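Local coordinates for protein acetyltransferase PA1377 (Pseudomonas aeruginosa, PDB 2VI7) that probably acts as an N-acetyltransferase of the GCN5-related (GNAT) family, at residues A[127-132]-A[161-166]. Residues are numbered along the deposited sequence; the frame is centred on the assembly and turned at random.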
loop_
_atom_site.group_PDB
_atom_site.type_symbol
_atom_site.label_atom_id
_atom_site.label_comp_id
_atom_site.label_asym_id
_atom_site.label_seq_id
_atom_site.Cartn_x
_atom_site.Cartn_y
_atom_site.Cartn_z
ATOM N N VAL A 127 7.853 9.215 4.075
ATOM C CA VAL A 127 8.636 10.397 3.745
ATOM C C VAL A 127 10.105 9.977 3.686
ATOM O O VAL A 127 10.559 9.132 4.461
ATOM C CB VAL A 127 8.400 11.542 4.811
ATOM C CG1 VAL A 127 8.590 11.022 6.204
ATOM C CG2 VAL A 127 9.376 12.654 4.632
ATOM N N TYR A 128 10.850 10.541 2.747
ATOM C CA TYR A 128 12.265 10.204 2.618
ATOM C C TYR A 128 13.017 10.557 3.890
ATOM O O TYR A 128 12.862 11.654 4.407
ATOM C CB TYR A 128 12.835 10.937 1.416
ATOM C CG TYR A 128 12.256 10.404 0.122
ATOM C CD1 TYR A 128 11.673 11.252 -0.817
ATOM C CD2 TYR A 128 12.274 9.032 -0.156
ATOM C CE1 TYR A 128 11.120 10.747 -2.005
ATOM C CE2 TYR A 128 11.719 8.520 -1.336
ATOM C CZ TYR A 128 11.147 9.384 -2.255
ATOM O OH TYR A 128 10.598 8.892 -3.422
ATOM N N THR A 129 13.833 9.629 4.389
ATOM C CA THR A 129 14.574 9.834 5.639
ATOM C C THR A 129 15.432 11.090 5.757
ATOM O O THR A 129 15.713 11.543 6.872
ATOM C CB THR A 129 15.487 8.636 5.976
ATOM O OG1 THR A 129 16.454 8.461 4.937
ATOM C CG2 THR A 129 14.678 7.379 6.139
ATOM N N ASP A 130 15.842 11.666 4.633
ATOM C CA ASP A 130 16.683 12.862 4.673
ATOM C C ASP A 130 15.934 14.160 4.369
ATOM O O ASP A 130 16.555 15.215 4.217
ATOM C CB ASP A 130 17.863 12.695 3.708
ATOM C CG ASP A 130 17.436 12.658 2.245
ATOM O OD1 ASP A 130 16.217 12.581 1.971
ATOM O OD2 ASP A 130 18.328 12.702 1.363
ATOM N N ASN A 131 14.603 14.088 4.279
ATOM C CA ASN A 131 13.784 15.275 4.009
ATOM C C ASN A 131 13.357 15.870 5.351
ATOM O O ASN A 131 12.256 15.615 5.829
ATOM C CB ASN A 131 12.550 14.893 3.187
ATOM C CG ASN A 131 11.797 16.108 2.652
ATOM O OD1 ASN A 131 12.089 17.253 3.005
ATOM N ND2 ASN A 131 10.810 15.856 1.795
ATOM N N ALA A 132 14.250 16.666 5.938
ATOM C CA ALA A 132 14.029 17.295 7.234
ATOM C C ALA A 132 12.813 18.210 7.337
ATOM O O ALA A 132 12.005 18.067 8.254
ATOM C CB ALA A 132 15.281 18.036 7.661
ATOM N N ASP A 161 15.767 5.472 1.339
ATOM C CA ASP A 161 14.904 4.959 2.391
ATOM C C ASP A 161 13.820 5.972 2.741
ATOM O O ASP A 161 13.904 7.138 2.375
ATOM C CB ASP A 161 15.721 4.644 3.653
ATOM C CG ASP A 161 16.985 3.845 3.359
ATOM O OD1 ASP A 161 16.947 2.938 2.499
ATOM O OD2 ASP A 161 18.021 4.116 4.008
ATOM N N VAL A 162 12.790 5.507 3.433
ATOM C CA VAL A 162 11.717 6.380 3.867
ATOM C C VAL A 162 11.330 6.001 5.276
ATOM O O VAL A 162 11.623 4.906 5.744
ATOM C CB VAL A 162 10.418 6.252 3.002
ATOM C CG1 VAL A 162 10.723 6.498 1.539
ATOM C CG2 VAL A 162 9.766 4.889 3.222
ATOM N N TYR A 163 10.688 6.938 5.953
ATOM C CA TYR A 163 10.169 6.697 7.283
ATOM C C TYR A 163 8.679 6.457 7.059
ATOM O O TYR A 163 8.022 7.186 6.310
ATOM C CB TYR A 163 10.357 7.919 8.185
ATOM C CG TYR A 163 11.758 8.074 8.713
ATOM C CD1 TYR A 163 12.414 9.298 8.673
ATOM C CD2 TYR A 163 12.431 6.990 9.261
ATOM C CE1 TYR A 163 13.713 9.434 9.168
ATOM C CE2 TYR A 163 13.728 7.116 9.758
ATOM C CZ TYR A 163 14.363 8.339 9.706
ATOM O OH TYR A 163 15.656 8.445 10.179
ATOM N N SER A 164 8.160 5.406 7.670
ATOM C CA SER A 164 6.746 5.095 7.576
ATOM C C SER A 164 6.148 5.759 8.813
ATOM O O SER A 164 6.503 5.400 9.927
ATOM C CB SER A 164 6.541 3.585 7.635
ATOM O OG SER A 164 5.182 3.268 7.426
ATOM N N MET A 165 5.265 6.737 8.623
ATOM C CA MET A 165 4.664 7.434 9.751
ATOM C C MET A 165 3.153 7.286 9.837
ATOM O O MET A 165 2.480 7.000 8.857
ATOM C CB MET A 165 5.018 8.913 9.702
ATOM C CG MET A 165 6.515 9.193 9.687
ATOM S SD MET A 165 6.833 10.948 9.593
ATOM C CE MET A 165 6.903 11.358 11.332
ATOM N N ALA A 166 2.626 7.475 11.037
ATOM C CA ALA A 166 1.202 7.365 11.262
ATOM C C ALA A 166 0.793 8.352 12.336
ATOM O O ALA A 166 1.559 8.636 13.250
ATOM C CB ALA A 166 0.844 5.947 11.690
#
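Val127 and Tyr163 face each other as a hydrogen-bonded antiparallel pair where strand 122-128, in the mixed sheet of the GNAT fold, reaches its end beside strand 158-168. Tyr163 N donates to Val127 O at 2.7 Å and Val127 N returns a bond to Tyr163 O at 3.0 Å. At the next pair, Tyr128 with Val162, the side chains diverge, and segment 127-132 then leaves the sheet through a type I turn from Tyr128 to Asn131, the N-cap of helix 132-140. One further bond follows the departing backbone: Thr129 N reaches Asp161 O at 3.2 Å, nearly straight at hydrogen (165°) but well above the carbonyl plane. The strand end thus illustrates how a sheet can hand its chain to a helix while still holding Thr129, the second residue of the turn.

Val127 and Tyr163 share the face of the sheet covered by helix 132-140. There Val127 CG1 approaches Met165 SD at 3.8 Å, and Ala134 and Leu135 of that helix pack on these side chains. Tyr128 sets CD2 against Val162 CG1 at 3.4 Å, with Asp161 O at the ring edge, in its plane; the phenol OH is bound to Val34 O, and Arg155 makes a cation-pi contact with this ring. Asp161 turns its carboxylate to another strand, OD1 accepting from Asp151 N.

Thr129 and Tyr163 cross at about a right angle. With OG1 between the backbone N and the carbonyl carbon (chi1 61°), the methyl of Thr129 is anti to the carbonyl carbon and forms a CH-pi contact, CG2 standing 3.6 Å from the centroid of the Tyr163 ring and only 5° off its normal.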